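Local coordinates for endo-xylogalacturonan hydrolase A (Aspergillus tubingensis, PDB 4C2L), which hydrolyses xylogalacturonan, the xylose-substituted galacturonan of the hairy regions of pectin, acting only where the galacturonic acid backbone carries xylose, at residues I323-F328 / I353-F358; N250-G255 / N283-D288; V18-A23 / S54-N59. All blocks are in the same frame, centred on the assembly; numbering follows the deposited sequence. Where two conformers were deposited one is given.

Contact 1. Residues I323-F328 / I353-F358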
loop_
_atom_site.group_PDB
_atom_site.type_symbol
_atom_site.label_atom_id
_atom_site.label_comp_id
_atom_site.label_asym_id
_atom_site.label_seq_id
_atom_site.Cartn_x
_atom_site.Cartn_y
_atom_site.Cartn_z
ATOM N N ILE A 323 -5.308 19.359 -4.939
ATOM C CA ILE A 323 -5.821 18.159 -4.274
ATOM C C ILE A 323 -7.331 18.202 -4.469
ATOM O O ILE A 323 -7.975 19.204 -4.163
ATOM C CB ILE A 323 -5.498 18.107 -2.767
ATOM C CG1 ILE A 323 -4.015 18.442 -2.492
ATOM C CG2 ILE A 323 -5.935 16.754 -2.174
ATOM C CD1 ILE A 323 -2.997 17.520 -3.138
ATOM N N VAL A 324 -7.880 17.129 -5.021
ATOM C CA VAL A 324 -9.319 17.089 -5.304
ATOM C C VAL A 324 -9.929 15.894 -4.587
ATOM O O VAL A 324 -9.429 14.767 -4.700
ATOM C CB VAL A 324 -9.584 17.011 -6.817
ATOM C CG1 VAL A 324 -11.081 16.803 -7.087
ATOM C CG2 VAL A 324 -9.060 18.273 -7.505
ATOM N N VAL A 325 -11.003 16.152 -3.848
ATOM C CA VAL A 325 -11.745 15.106 -3.150
ATOM C C VAL A 325 -13.149 15.237 -3.725
ATOM O O VAL A 325 -13.825 16.250 -3.492
ATOM C CB VAL A 325 -11.721 15.341 -1.624
ATOM C CG1 VAL A 325 -12.657 14.396 -0.870
ATOM C CG2 VAL A 325 -10.308 15.229 -1.076
ATOM N N SER A 326 -13.576 14.239 -4.492
ATOM C CA SER A 326 -14.859 14.333 -5.198
ATOM C C SER A 326 -15.689 13.063 -5.082
ATOM O O SER A 326 -15.157 11.958 -5.160
ATOM C CB SER A 326 -14.642 14.690 -6.670
ATOM O OG SER A 326 -13.723 13.801 -7.315
ATOM N N SER A 327 -16.998 13.241 -4.889
ATOM C CA SER A 327 -17.956 12.141 -4.866
ATOM C C SER A 327 -17.626 11.126 -3.791
ATOM O O SER A 327 -17.294 9.976 -4.099
ATOM C CB SER A 327 -18.036 11.458 -6.237
ATOM O OG SER A 327 -18.554 12.330 -7.219
ATOM N N PHE A 328 -17.667 11.561 -2.536
ATOM C CA PHE A 328 -17.551 10.656 -1.406
ATOM C C PHE A 328 -18.950 10.434 -0.844
ATOM O O PHE A 328 -19.704 11.393 -0.623
ATOM C CB PHE A 328 -16.669 11.245 -0.307
ATOM C CG PHE A 328 -15.191 10.991 -0.489
ATOM C CD1 PHE A 328 -14.560 11.222 -1.712
ATOM C CD2 PHE A 328 -14.422 10.550 0.592
ATOM C CE1 PHE A 328 -13.193 11.002 -1.861
ATOM C CE2 PHE A 328 -13.052 10.336 0.451
ATOM C CZ PHE A 328 -12.439 10.556 -0.776
ATOM N N ILE A 353 -6.765 22.241 -1.356
ATOM C CA ILE A 353 -7.733 21.148 -1.477
ATOM C C ILE A 353 -9.122 21.673 -1.815
ATOM O O ILE A 353 -9.562 22.692 -1.272
ATOM C CB ILE A 353 -7.722 20.210 -0.238
ATOM C CG1 ILE A 353 -8.784 19.101 -0.365
ATOM C CG2 ILE A 353 -7.830 20.975 1.068
ATOM C CD1 ILE A 353 -8.649 18.008 0.685
ATOM N N SER A 354 -9.774 21.003 -2.757
ATOM C CA SER A 354 -11.147 21.316 -3.161
ATOM C C SER A 354 -12.025 20.077 -2.982
ATOM O O SER A 354 -11.672 19.012 -3.495
ATOM C CB SER A 354 -11.160 21.764 -4.623
ATOM O OG SER A 354 -12.465 22.095 -5.064
ATOM N N ILE A 355 -13.150 20.227 -2.292
ATOM C CA ILE A 355 -14.037 19.117 -2.003
ATOM C C ILE A 355 -15.380 19.359 -2.673
ATOM O O ILE A 355 -15.934 20.461 -2.580
ATOM C CB ILE A 355 -14.217 18.939 -0.488
ATOM C CG1 ILE A 355 -12.851 18.756 0.183
ATOM C CG2 ILE A 355 -15.130 17.748 -0.189
ATOM C CD1 ILE A 355 -12.880 18.808 1.692
ATOM N N SER A 356 -15.888 18.345 -3.364
ATOM C CA SER A 356 -17.223 18.433 -3.979
ATOM C C SER A 356 -17.946 17.092 -3.858
ATOM O O SER A 356 -17.311 16.043 -3.728
ATOM C CB SER A 356 -17.142 18.849 -5.441
ATOM O OG SER A 356 -16.436 17.885 -6.197
ATOM N N GLY A 357 -19.275 17.125 -3.909
ATOM C CA GLY A 357 -20.064 15.897 -3.783
ATOM C C GLY A 357 -19.691 15.102 -2.546
ATOM O O GLY A 357 -19.576 13.866 -2.592
ATOM N N PHE A 358 -19.489 15.801 -1.437
ATOM C CA PHE A 358 -19.096 15.161 -0.196
ATOM C C PHE A 358 -20.361 14.893 0.604
ATOM O O PHE A 358 -20.871 15.783 1.281
ATOM C CB PHE A 358 -18.150 16.080 0.571
ATOM C CG PHE A 358 -17.460 15.429 1.732
ATOM C CD1 PHE A 358 -16.351 14.616 1.536
ATOM C CD2 PHE A 358 -17.900 15.662 3.029
ATOM C CE1 PHE A 358 -15.705 14.031 2.612
ATOM C CE2 PHE A 358 -17.259 15.083 4.114
ATOM C CZ PHE A 358 -16.157 14.265 3.904
HETATM O O HOH W 1 -18.277 15.645 -6.911
HETATM O O HOH W 2 -16.135 14.541 -1.748
#
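Val325 meets two isoleucines of the neighbouring strand with different parts of its side chain. Its CG2 lies 3.7 Å from CD1 of Ile353, which the extended Ile353 chain delivers: CG1 is anti to the backbone N (chi1 178°) and CD1 continues the line. The two side chains cross obliquely. CB of Val325 instead faces CG1 of Ile355, at 4.0 Å. Ile323 meets Ile353 CB to CB and sends CG2 toward the CG1 and CD1 of Ile353, while the rest of its chain leads away from this strand. Phe328 and Phe358 close the row: CD1 of Phe358 approaches CB of Phe328 at 3.9 Å, and the Phe328 ring receives CG1 of its own-strand neighbour Val325 on one face, displaced toward the rim.

All these residues point to the inner face of a parallel right-handed beta-helix, the fold of glycoside hydrolase family 28, where like residues of successive coils stack in ladders; Phe298 covers Val325 and Ile353 from within. The backbones run parallel, 11° apart, and bond alternately: Ser354 N to Ile323 O, Val325 N to Ser354 O, Ser356 N to Val325 O, Ser327 N to Ser356 O.

On the other face CB of Ser326 lies 3.7 Å from OG of Ser356; the Ser326 hydroxyl is hydrogen-bonded to OD1 of Asn287 on the preceding coil. Ser327 and Gly357 both have positive phi, and the second chain turns its corner at Gly357. There Phe328 N reaches Gly357 O at 3.0 Å, the donor tilted 33° from the carbonyl plane, while a water donates to Ser356 O at 2.7 Å.

Contact 2. Residues N250-G255 / N283-D288. With NAG (2-acetamido-2-deoxy-beta-D-glucopyranose), chain B; NAG (2-acetamido-2-deoxy-beta-D-glucopyranose), chain C; SO4 (sulfate ion), chain I; SO4 (sulfate ion), chain J.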
loop_
_atom_site.group_PDB
_atom_site.type_symbol
_atom_site.label_atom_id
_atom_site.label_comp_id
_atom_site.label_asym_id
_atom_site.label_seq_id
_atom_site.Cartn_x
_atom_site.Cartn_y
_atom_site.Cartn_z
ATOM N N ASN A 250 0.691 13.792 -9.282
ATOM C CA ASN A 250 -0.000 13.224 -10.441
ATOM C C ASN A 250 -0.577 11.848 -10.119
ATOM O O ASN A 250 -0.271 10.824 -10.771
ATOM C CB ASN A 250 0.935 13.200 -11.647
ATOM C CG ASN A 250 1.538 14.567 -11.928
ATOM O OD1 ASN A 250 0.839 15.590 -11.843
ATOM N ND2 ASN A 250 2.839 14.603 -12.234
ATOM N N ILE A 251 -1.437 11.857 -9.109
ATOM C CA ILE A 251 -2.066 10.637 -8.593
ATOM C C ILE A 251 -3.558 10.702 -8.861
ATOM O O ILE A 251 -4.194 11.731 -8.587
ATOM C CB ILE A 251 -1.853 10.525 -7.070
ATOM C CG1 ILE A 251 -0.359 10.645 -6.662
ATOM C CG2 ILE A 251 -2.522 9.278 -6.496
ATOM C CD1 ILE A 251 0.549 9.564 -7.202
ATOM N N TYR A 252 -4.129 9.599 -9.357
ATOM C CA TYR A 252 -5.569 9.561 -9.583
ATOM C C TYR A 252 -6.132 8.283 -8.984
ATOM O O TYR A 252 -5.730 7.184 -9.373
ATOM C CB TYR A 252 -5.876 9.653 -11.082
ATOM C CG TYR A 252 -7.359 9.672 -11.348
ATOM C CD1 TYR A 252 -8.103 10.837 -11.137
ATOM C CD2 TYR A 252 -8.021 8.519 -11.759
ATOM C CE1 TYR A 252 -9.481 10.855 -11.348
ATOM C CE2 TYR A 252 -9.398 8.527 -11.981
ATOM C CZ TYR A 252 -10.114 9.692 -11.761
ATOM O OH TYR A 252 -11.483 9.697 -11.951
ATOM N N VAL A 253 -7.051 8.429 -8.041
ATOM C CA VAL A 253 -7.655 7.280 -7.371
ATOM C C VAL A 253 -9.159 7.380 -7.566
ATOM O O VAL A 253 -9.762 8.388 -7.218
ATOM C CB VAL A 253 -7.372 7.258 -5.867
ATOM C CG1 VAL A 253 -8.048 6.041 -5.237
ATOM C CG2 VAL A 253 -5.867 7.215 -5.598
ATOM N N THR A 254 -9.756 6.343 -8.122
ATOM C CA THR A 254 -11.215 6.346 -8.306
ATOM C C THR A 254 -11.823 4.993 -7.946
ATOM O O THR A 254 -11.181 3.955 -8.106
ATOM C CB THR A 254 -11.598 6.775 -9.742
ATOM O OG1 THR A 254 -13.013 7.052 -9.807
ATOM C CG2 THR A 254 -11.195 5.695 -10.784
ATOM N N GLY A 255 -13.054 5.019 -7.449
ATOM C CA GLY A 255 -13.814 3.786 -7.214
ATOM C C GLY A 255 -13.323 2.984 -6.026
ATOM O O GLY A 255 -13.161 1.762 -6.118
ATOM N N ASN A 283 -1.444 17.688 -7.535
ATOM C CA ASN A 283 -2.317 16.994 -8.475
ATOM C C ASN A 283 -2.635 15.580 -7.998
ATOM O O ASN A 283 -2.210 14.597 -8.604
ATOM C CB ASN A 283 -1.721 16.997 -9.886
ATOM C CG ASN A 283 -2.561 16.230 -10.891
ATOM O OD1 ASN A 283 -3.782 16.103 -10.748
ATOM N ND2 ASN A 283 -1.907 15.711 -11.914
ATOM N N VAL A 284 -3.385 15.508 -6.909
ATOM C CA VAL A 284 -3.850 14.238 -6.376
ATOM C C VAL A 284 -5.365 14.295 -6.314
ATOM O O VAL A 284 -5.929 15.179 -5.686
ATOM C CB VAL A 284 -3.254 13.943 -4.991
ATOM C CG1 VAL A 284 -3.841 12.656 -4.428
ATOM C CG2 VAL A 284 -1.727 13.853 -5.086
ATOM N N THR A 285 -6.013 13.333 -6.963
ATOM C CA THR A 285 -7.474 13.268 -6.932
ATOM C C THR A 285 -7.950 11.975 -6.277
ATOM O O THR A 285 -7.479 10.894 -6.631
ATOM C CB THR A 285 -8.034 13.321 -8.362
ATOM O OG1 THR A 285 -7.732 14.596 -8.936
ATOM C CG2 THR A 285 -9.571 13.110 -8.354
ATOM N N PHE A 286 -8.893 12.113 -5.346
ATOM C CA PHE A 286 -9.561 10.993 -4.708
ATOM C C PHE A 286 -11.011 11.133 -5.170
ATOM O O PHE A 286 -11.704 12.071 -4.761
ATOM C CB PHE A 286 -9.525 11.118 -3.190
ATOM C CG PHE A 286 -8.142 11.242 -2.589
ATOM C CD1 PHE A 286 -7.550 12.498 -2.418
ATOM C CD2 PHE A 286 -7.456 10.114 -2.135
ATOM C CE1 PHE A 286 -6.286 12.615 -1.833
ATOM C CE2 PHE A 286 -6.194 10.226 -1.552
ATOM C CZ PHE A 286 -5.614 11.482 -1.398
ATOM N N ASN A 287 -11.454 10.213 -6.015
ATOM C CA ASN A 287 -12.788 10.292 -6.631
ATOM C C ASN A 287 -13.640 9.049 -6.379
ATOM O O ASN A 287 -13.123 7.933 -6.361
ATOM C CB ASN A 287 -12.637 10.498 -8.138
ATOM C CG ASN A 287 -13.974 10.639 -8.841
ATOM O OD1 ASN A 287 -14.732 11.585 -8.586
ATOM N ND2 ASN A 287 -14.275 9.697 -9.736
ATOM N N ASP A 288 -14.948 9.236 -6.197
ATOM C CA ASP A 288 -15.871 8.090 -6.139
ATOM C C ASP A 288 -15.487 7.109 -5.027
ATOM O O ASP A 288 -15.200 5.925 -5.287
ATOM C CB ASP A 288 -15.897 7.359 -7.489
ATOM C CG ASP A 288 -16.814 8.012 -8.510
ATOM O OD1 ASP A 288 -17.442 9.058 -8.211
ATOM O OD2 ASP A 288 -16.907 7.472 -9.636
HETATM C C1 NAG B . -2.577 14.942 -12.921
HETATM C C2 NAG B . -1.983 15.267 -14.295
HETATM C C3 NAG B . -2.545 14.347 -15.375
HETATM C C4 NAG B . -2.452 12.874 -14.954
HETATM C C5 NAG B . -3.030 12.688 -13.534
HETATM C C6 NAG B . -2.956 11.259 -12.972
HETATM C C7 NAG B . -1.423 17.614 -14.676
HETATM C C8 NAG B . -1.963 18.966 -15.052
HETATM N N2 NAG B . -2.316 16.633 -14.644
HETATM O O3 NAG B . -1.829 14.557 -16.576
HETATM O O4 NAG B . -3.165 12.094 -15.905
HETATM O O5 NAG B . -2.392 13.568 -12.628
HETATM O O6 NAG B . -1.668 10.700 -13.119
HETATM O O7 NAG B . -0.227 17.472 -14.419
HETATM C C1 NAG C . -2.331 11.017 -16.387
HETATM C C2 NAG C . -3.218 9.942 -17.031
HETATM C C3 NAG C . -2.453 8.866 -17.801
HETATM C C4 NAG C . -1.224 9.381 -18.546
HETATM C C5 NAG C . -0.453 10.405 -17.701
HETATM C C6 NAG C . 0.691 11.022 -18.492
HETATM C C7 NAG C . -5.309 9.545 -15.867
HETATM C C8 NAG C . -6.031 8.780 -14.794
HETATM N N2 NAG C . -4.019 9.265 -16.025
HETATM O O3 NAG C . -3.346 8.338 -18.748
HETATM O O4 NAG C . -0.400 8.284 -18.897
HETATM O O5 NAG C . -1.322 11.446 -17.281
HETATM O O6 NAG C . 0.131 11.736 -19.570
HETATM O O7 NAG C . -5.888 10.389 -16.544
HETATM S S SO4 I . -17.883 9.767 -12.033
HETATM O O1 SO4 I . -18.817 8.955 -11.223
HETATM O O2 SO4 I . -18.298 11.189 -11.981
HETATM O O3 SO4 I . -17.904 9.301 -13.438
HETATM O O4 SO4 I . -16.511 9.628 -11.495
HETATM S S SO4 J . 4.871 18.028 -12.693
HETATM O O1 SO4 J . 4.146 18.508 -11.490
HETATM O O2 SO4 J . 4.751 19.060 -13.755
HETATM O O3 SO4 J . 4.310 16.753 -13.198
HETATM O O4 SO4 J . 6.297 17.830 -12.324
HETATM O O HOH W 3 -5.102 13.669 -10.402
HETATM O O HOH W 4 -14.714 5.199 -10.536
#
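Strands 251-255 and 284-287 run parallel, 1° apart with axes separated by 4.7 Å, joined by alternating backbone bonds from Ile251 N to Asn283 O through to Gly255 N to Asn287 O. They are consecutive rungs of the beta-helix, in the third and fourth PbH1 repeats. Inside, Ile251 and Val284 lie side by side, CG1 to CG2 at 3.8 Å. Outside, with CG anti to the backbone N (chi1 -178°), the Tyr252 ring runs alongside Thr285: CD1 lies 3.7 Å from Thr285 CB, and CE1 meets Thr285 CG2. At CD2 the ring touches the acetyl methyl C8 of the glycan's second sugar.

At the corner the Asn250 and Asn283 side chains cross at about a right angle, their amide planes 62° apart. Asn283 ND2, glycosylated at C1 of the first NAG, gives its N-H to Asn250 OD1 at 2.7 Å, and O6 of that sugar donates a hydrogen bond to Asn250 O, so Asn250 grips the stem twice. Water bridges Asn283 OD1, Ile251 O and Thr285 OG1. Just before the far corner Asn287, its OD1 hydrogen-bonded to Ser326, donates twice through ND2: to O4 of a sulfate probably from the crystallisation liquor and to Thr254 OG1 at 2.9 Å.

Contact 3. Residues V18-A23 / S54-N59. With MAN (alpha-D-mannopyranose), chain D.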
loop_
_atom_site.group_PDB
_atom_site.type_symbol
_atom_site.label_atom_id
_atom_site.label_comp_id
_atom_site.label_asym_id
_atom_site.label_seq_id
_atom_site.Cartn_x
_atom_site.Cartn_y
_atom_site.Cartn_z
ATOM N N VAL A 18 9.090 -23.422 -22.348
ATOM C CA VAL A 18 8.308 -23.499 -21.111
ATOM C C VAL A 18 8.990 -24.439 -20.110
ATOM O O VAL A 18 9.368 -25.552 -20.457
ATOM C CB VAL A 18 6.862 -23.973 -21.376
ATOM C CG1 VAL A 18 6.056 -23.981 -20.088
ATOM C CG2 VAL A 18 6.193 -23.068 -22.399
ATOM N N CYS A 19 9.151 -23.984 -18.872
ATOM C CA CYS A 19 9.840 -24.763 -17.842
ATOM C C CYS A 19 8.884 -24.947 -16.672
ATOM O O CYS A 19 8.221 -23.990 -16.261
ATOM C CB CYS A 19 11.078 -23.992 -17.343
ATOM S SG CYS A 19 12.534 -24.002 -18.432
ATOM N N THR A 20 8.816 -26.156 -16.124
ATOM C CA THR A 20 8.079 -26.375 -14.886
ATOM C C THR A 20 9.057 -26.722 -13.775
ATOM O O THR A 20 9.673 -27.783 -13.824
ATOM C CB THR A 20 7.049 -27.507 -15.035
ATOM O OG1 THR A 20 6.175 -27.180 -16.118
ATOM C CG2 THR A 20 6.241 -27.707 -13.747
ATOM N N PRO A 21 9.183 -25.856 -12.753
ATOM C CA PRO A 21 10.152 -26.167 -11.688
ATOM C C PRO A 21 9.804 -27.450 -10.969
ATOM O O PRO A 21 8.629 -27.729 -10.714
ATOM C CB PRO A 21 10.017 -25.000 -10.702
ATOM C CG PRO A 21 9.186 -23.969 -11.393
ATOM C CD PRO A 21 8.409 -24.629 -12.482
ATOM N N THR A 22 10.833 -28.217 -10.624
ATOM C CA THR A 22 10.647 -29.444 -9.861
ATOM C C THR A 22 10.176 -29.137 -8.450
ATOM O O THR A 22 10.833 -28.410 -7.724
ATOM C CB THR A 22 11.968 -30.233 -9.788
ATOM O OG1 THR A 22 12.445 -30.443 -11.118
ATOM C CG2 THR A 22 11.753 -31.570 -9.102
ATOM N N ALA A 23 9.018 -29.672 -8.083
ATOM C CA ALA A 23 8.496 -29.518 -6.739
ATOM C C ALA A 23 9.076 -30.630 -5.862
ATOM O O ALA A 23 8.931 -31.813 -6.181
ATOM C CB ALA A 23 6.969 -29.577 -6.763
ATOM N N SER A 54 -0.502 -27.714 -7.491
ATOM C CA SER A 54 0.855 -27.901 -6.943
ATOM C C SER A 54 1.072 -27.080 -5.665
ATOM O O SER A 54 0.350 -26.108 -5.413
ATOM C CB SER A 54 1.931 -27.591 -7.991
ATOM O OG SER A 54 1.948 -26.212 -8.338
ATOM N N THR A 55 2.041 -27.492 -4.849
ATOM C CA THR A 55 2.494 -26.688 -3.707
ATOM C C THR A 55 4.021 -26.648 -3.730
ATOM O O THR A 55 4.685 -27.698 -3.755
ATOM C CB THR A 55 2.005 -27.232 -2.343
ATOM O OG1 THR A 55 0.565 -27.221 -2.297
ATOM C CG2 THR A 55 2.517 -26.358 -1.197
ATOM N N TYR A 56 4.561 -25.440 -3.744
ATOM C CA TYR A 56 6.007 -25.238 -3.679
ATOM C C TYR A 56 6.336 -24.572 -2.355
ATOM O O TYR A 56 5.578 -23.723 -1.883
ATOM C CB TYR A 56 6.475 -24.352 -4.830
ATOM C CG TYR A 56 6.419 -25.043 -6.179
ATOM C CD1 TYR A 56 5.202 -25.225 -6.846
ATOM C CD2 TYR A 56 7.579 -25.519 -6.777
ATOM C CE1 TYR A 56 5.152 -25.862 -8.078
ATOM C CE2 TYR A 56 7.545 -26.167 -8.000
ATOM C CZ TYR A 56 6.330 -26.331 -8.648
ATOM O OH TYR A 56 6.305 -26.960 -9.867
ATOM N N TYR A 57 7.461 -24.971 -1.760
ATOM C CA TYR A 57 7.875 -24.495 -0.453
ATOM C C TYR A 57 9.066 -23.605 -0.672
ATOM O O TYR A 57 10.086 -24.048 -1.180
ATOM C CB TYR A 57 8.232 -25.674 0.474
ATOM C CG TYR A 57 7.016 -26.513 0.710
ATOM C CD1 TYR A 57 6.046 -26.107 1.632
ATOM C CD2 TYR A 57 6.798 -27.674 -0.031
ATOM C CE1 TYR A 57 4.903 -26.865 1.843
ATOM C CE2 TYR A 57 5.648 -28.438 0.158
ATOM C CZ TYR A 57 4.715 -28.026 1.097
ATOM O OH TYR A 57 3.566 -28.761 1.289
ATOM N N LEU A 58 8.912 -22.331 -0.331
ATOM C CA LEU A 58 9.955 -21.367 -0.604
ATOM C C LEU A 58 10.563 -20.996 0.732
ATOM O O LEU A 58 9.949 -20.288 1.525
ATOM C CB LEU A 58 9.359 -20.137 -1.303
ATOM C CG LEU A 58 8.998 -20.287 -2.798
ATOM C CD1 LEU A 58 8.006 -21.385 -3.076
ATOM C CD2 LEU A 58 8.430 -18.967 -3.296
ATOM N N ASN A 59 11.765 -21.482 1.000
ATOM C CA ASN A 59 12.338 -21.325 2.338
ATOM C C ASN A 59 13.461 -20.284 2.391
ATOM O O ASN A 59 14.224 -20.203 3.376
ATOM C CB ASN A 59 12.836 -22.677 2.845
ATOM C CG ASN A 59 11.722 -23.688 2.990
ATOM O OD1 ASN A 59 10.542 -23.330 2.997
ATOM N ND2 ASN A 59 12.090 -24.971 3.093
HETATM C C1 MAN D . 6.081 -28.296 -17.037
HETATM C C2 MAN D . 5.714 -27.634 -18.363
HETATM C C3 MAN D . 4.300 -27.061 -18.321
HETATM C C4 MAN D . 3.299 -28.083 -17.787
HETATM C C5 MAN D . 3.792 -28.688 -16.460
HETATM C C6 MAN D . 2.871 -29.775 -15.917
HETATM O O2 MAN D . 5.796 -28.598 -19.401
HETATM O O3 MAN D . 3.947 -26.651 -19.629
HETATM O O4 MAN D . 2.057 -27.442 -17.610
HETATM O O5 MAN D . 5.087 -29.233 -16.644
HETATM O O6 MAN D . 2.987 -30.932 -16.726
#
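Tyr56 gives up the most surface here, and its hydroxyl makes the one direct hydrogen bond between the segments: OH donates to the carbonyl O of Pro21 at 2.6 Å. The C=O...donor angle is 149°, with the donor tilted 21° from the carbonyl plane. That oxygen sits near the plane of the ring at its edge, whereas the methyl of Ala23 comes over a face. CB of Ala23 is 4.0 Å from the ring centroid, 24° off the normal, a CH-pi contact displaced toward the rim; its nearest ring atom is CE2, at 3.7 Å.

The ring thus spans from strand 55-58, which pairs with strand 77-80, to the segment that follows the short strand 18-19. Both belong to the N-terminal end of the parallel beta-helix, where strand 18-19 lies beside strand 47-50 and the Cys19-Cys42 disulfide ties it to the end of helix 32-42.

Pro21 crosses Tyr56 at about a right angle, CB 3.8 Å from CE2, and also packs on Ile48 and Phe50; Phe50 meets the Tyr56 ring edge-to-face. Next to it, Thr20 presents CG2 toward Tyr56 OH at a loose 4.0 Å, while its OG1 is bonded covalently to C1 of an alpha-mannose, an O-linked sugar whose O3 approaches CG1 of Val18.

How the contacts relate
Contacts 1 and 2 illustrate how a solenoid propagates one local pattern: strand 279-294 lies next to strand 319-329, so the two contacts, 10 Å apart between centres, touch directly. Val324 O and Phe286 N lie 2.8 Å apart, a probable hydrogen bond, and Ser327 CB packs 3.2 Å from Asp288 OD1; Phe328 CE1 packs on Phe286 O. Contact 3 belongs to the N-terminal end, on the opposite side of the chain's centre, about 39 Å from contact 2 and 48 Å from contact 1, centre to centre. Of the three, contact 2 comes toward the catalytic region: the side chain of Phe286 is about 12 Å from that of His233, probably an active-site residue.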